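PDB 7OL1: L-threonine 3-dehydrogenase from Clostridioides difficile, which probably catalyses the oxidation of L-threonine at its 3-hydroxyl group and belongs to the NAD(P)-dependent epimerase/dehydratase family. Local coordinates for residues Y207-Y212 / F267-A273. Sequence-based numbering, arbitrary orientation.
Sequences YAVDIY and FSPEEIA
With its first torsion extended (chi1 -164°) and the second extended as well, I211 carries CD1 out to meet I272 at a slant, ending 4.2 Å from I272 CB. The delta carbon of I272 is in turn carried out by an extended second torsion (chi2 -175°) toward the first turn of helix 207-217, where CD1 lies 3.9 Å from A208 CB and beside the ring of Y207. I272 thus acts as a knob in a hole formed by Y207, A208, I211 and Y212. A branched aliphatic chain suits this place because it reaches two ways: CD1 serves Y207 and A208, while CG2 lies 3.7 Å from Y212 OH. That hydroxyl is hydrogen-bonded to T325, so the tyrosine can offer its ring to an apolar cluster with its polar end satisfied.

The small methyl of A208 leaves room for I272 CD1; its CB also lies over the centre of the Y207 ring, 4.2 Å above the plane. Y207 and P269 cross at about a right angle, with Y207 CE1 3.8 Å from P269 CB, and Y207 OH lies in the plane of the F267 ring, at its edge. Proline fits the first turn of a helix, where its missing N-H costs no bond. Just before it, S268 is the N-cap, and E271 OE1 accepts from both S268 N (3.2 Å) and S268 OG (2.8 Å), fixing the helix start.

The axes of the two helix segments come within 10.9 Å and point in roughly the same direction, 30° apart. Y221 of strand 220-223 packs on Y207 and I211, strand 284-287 touches P269 and A273, and helix 321-334 packs against Y212 and I272.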
loop_
_atom_site.group_PDB
_atom_site.type_symbol
_atom_site.label_atom_id
_atom_site.label_comp_id
_atom_site.label_asym_id
_atom_site.label_seq_id
_atom_site.Cartn_x
_atom_site.Cartn_y
_atom_site.Cartn_z
ATOM N N TYR A 207 -8.075 -12.319 -23.849
ATOM C CA TYR A 207 -9.199 -12.915 -24.610
ATOM C C TYR A 207 -9.708 -11.915 -25.655
ATOM O O TYR A 207 -10.029 -12.340 -26.764
ATOM C CB TYR A 207 -10.324 -13.374 -23.682
ATOM C CG TYR A 207 -11.515 -12.455 -23.581
ATOM C CD1 TYR A 207 -12.499 -12.426 -24.557
ATOM C CD2 TYR A 207 -11.688 -11.649 -22.473
ATOM C CE1 TYR A 207 -13.609 -11.602 -24.447
ATOM C CE2 TYR A 207 -12.792 -10.820 -22.345
ATOM C CZ TYR A 207 -13.761 -10.788 -23.332
ATOM O OH TYR A 207 -14.837 -9.946 -23.167
ATOM N N ALA A 208 -9.799 -10.629 -25.339
ATOM C CA ALA A 208 -10.413 -9.651 -26.268
ATOM C C ALA A 208 -9.453 -9.294 -27.405
ATOM O O ALA A 208 -9.925 -8.632 -28.325
ATOM C CB ALA A 208 -10.884 -8.417 -25.548
ATOM N N VAL A 209 -8.178 -9.688 -27.345
ATOM C CA VAL A 209 -7.223 -9.509 -28.481
ATOM C C VAL A 209 -7.255 -10.768 -29.352
ATOM O O VAL A 209 -7.645 -10.635 -30.529
ATOM C CB VAL A 209 -5.797 -9.178 -28.013
ATOM C CG1 VAL A 209 -4.879 -8.914 -29.197
ATOM C CG2 VAL A 209 -5.788 -7.984 -27.068
ATOM N N ASP A 210 -6.929 -11.936 -28.778
ATOM C CA ASP A 210 -6.884 -13.258 -29.471
ATOM C C ASP A 210 -8.182 -13.518 -30.255
ATOM O O ASP A 210 -8.097 -14.160 -31.309
ATOM C CB ASP A 210 -6.595 -14.404 -28.490
ATOM C CG ASP A 210 -5.842 -15.596 -29.076
ATOM O OD1 ASP A 210 -5.374 -15.506 -30.245
ATOM O OD2 ASP A 210 -5.716 -16.610 -28.351
ATOM N N ILE A 211 -9.337 -13.050 -29.782
ATOM C CA ILE A 211 -10.649 -13.253 -30.468
ATOM C C ILE A 211 -10.556 -12.739 -31.909
ATOM O O ILE A 211 -11.120 -13.394 -32.797
ATOM C CB ILE A 211 -11.814 -12.579 -29.709
ATOM C CG1 ILE A 211 -13.171 -13.105 -30.187
ATOM C CG2 ILE A 211 -11.735 -11.058 -29.806
ATOM C CD1 ILE A 211 -14.343 -12.603 -29.382
ATOM N N TYR A 212 -9.904 -11.600 -32.137
ATOM C CA TYR A 212 -9.812 -10.964 -33.481
ATOM C C TYR A 212 -8.868 -11.783 -34.374
ATOM O O TYR A 212 -9.124 -11.867 -35.594
ATOM C CB TYR A 212 -9.349 -9.508 -33.381
ATOM C CG TYR A 212 -10.340 -8.565 -32.752
ATOM C CD1 TYR A 212 -11.449 -8.128 -33.448
ATOM C CD2 TYR A 212 -10.157 -8.081 -31.473
ATOM C CE1 TYR A 212 -12.360 -7.249 -32.887
ATOM C CE2 TYR A 212 -11.062 -7.208 -30.892
ATOM C CZ TYR A 212 -12.169 -6.784 -31.601
ATOM O OH TYR A 212 -13.054 -5.916 -31.035
ATOM N N PHE A 267 -17.685 -5.136 -21.348
ATOM C CA PHE A 267 -18.343 -6.150 -22.194
ATOM C C PHE A 267 -17.931 -7.583 -21.829
ATOM O O PHE A 267 -16.789 -7.908 -21.367
ATOM C CB PHE A 267 -18.149 -5.808 -23.671
ATOM C CG PHE A 267 -16.735 -5.647 -24.166
ATOM C CD1 PHE A 267 -15.889 -6.746 -24.253
ATOM C CD2 PHE A 267 -16.282 -4.416 -24.629
ATOM C CE1 PHE A 267 -14.599 -6.610 -24.739
ATOM C CE2 PHE A 267 -14.999 -4.286 -25.133
ATOM C CZ PHE A 267 -14.163 -5.383 -25.188
ATOM N N SER A 268 -18.929 -8.441 -22.017
ATOM C CA SER A 268 -18.857 -9.912 -21.902
ATOM C C SER A 268 -18.380 -10.449 -23.239
ATOM O O SER A 268 -18.600 -9.815 -24.265
ATOM C CB SER A 268 -20.200 -10.468 -21.538
ATOM O OG SER A 268 -21.162 -10.150 -22.540
ATOM N N PRO A 269 -17.738 -11.632 -23.265
ATOM C CA PRO A 269 -17.222 -12.204 -24.512
ATOM C C PRO A 269 -18.264 -12.251 -25.643
ATOM O O PRO A 269 -17.938 -12.059 -26.813
ATOM C CB PRO A 269 -16.826 -13.625 -24.076
ATOM C CG PRO A 269 -16.469 -13.489 -22.608
ATOM C CD PRO A 269 -17.453 -12.466 -22.086
ATOM N N GLU A 270 -19.505 -12.506 -25.253
ATOM C CA GLU A 270 -20.645 -12.676 -26.180
ATOM C C GLU A 270 -20.966 -11.312 -26.839
ATOM O O GLU A 270 -21.352 -11.332 -28.018
ATOM C CB GLU A 270 -21.723 -13.458 -25.409
ATOM C CG GLU A 270 -23.075 -12.780 -25.303
ATOM C CD GLU A 270 -23.244 -12.062 -23.970
ATOM O OE1 GLU A 270 -22.744 -12.602 -22.935
ATOM O OE2 GLU A 270 -23.853 -10.968 -23.969
ATOM N N GLU A 271 -20.744 -10.167 -26.175
ATOM C CA GLU A 271 -21.042 -8.818 -26.753
ATOM C C GLU A 271 -20.012 -8.472 -27.846
ATOM O O GLU A 271 -20.409 -7.739 -28.780
ATOM C CB GLU A 271 -21.052 -7.688 -25.707
ATOM C CG GLU A 271 -22.363 -7.482 -24.943
ATOM C CD GLU A 271 -22.245 -6.765 -23.590
ATOM O OE1 GLU A 271 -21.887 -7.425 -22.574
ATOM O OE2 GLU A 271 -22.517 -5.541 -23.529
ATOM N N ILE A 272 -18.746 -8.923 -27.734
ATOM C CA ILE A 272 -17.685 -8.658 -28.766
ATOM C C ILE A 272 -18.078 -9.466 -30.002
ATOM O O ILE A 272 -18.254 -8.855 -31.085
ATOM C CB ILE A 272 -16.231 -9.010 -28.355
ATOM C CG1 ILE A 272 -15.995 -9.051 -26.851
ATOM C CG2 ILE A 272 -15.220 -8.078 -29.022
ATOM C CD1 ILE A 272 -14.545 -9.269 -26.507
ATOM N N ALA A 273 -18.208 -10.787 -29.826
ATOM C CA ALA A 273 -18.721 -11.737 -30.836
ATOM C C ALA A 273 -19.743 -11.022 -31.729
ATOM O O ALA A 273 -19.480 -10.917 -32.941
ATOM C CB ALA A 273 -19.323 -12.933 -30.149
#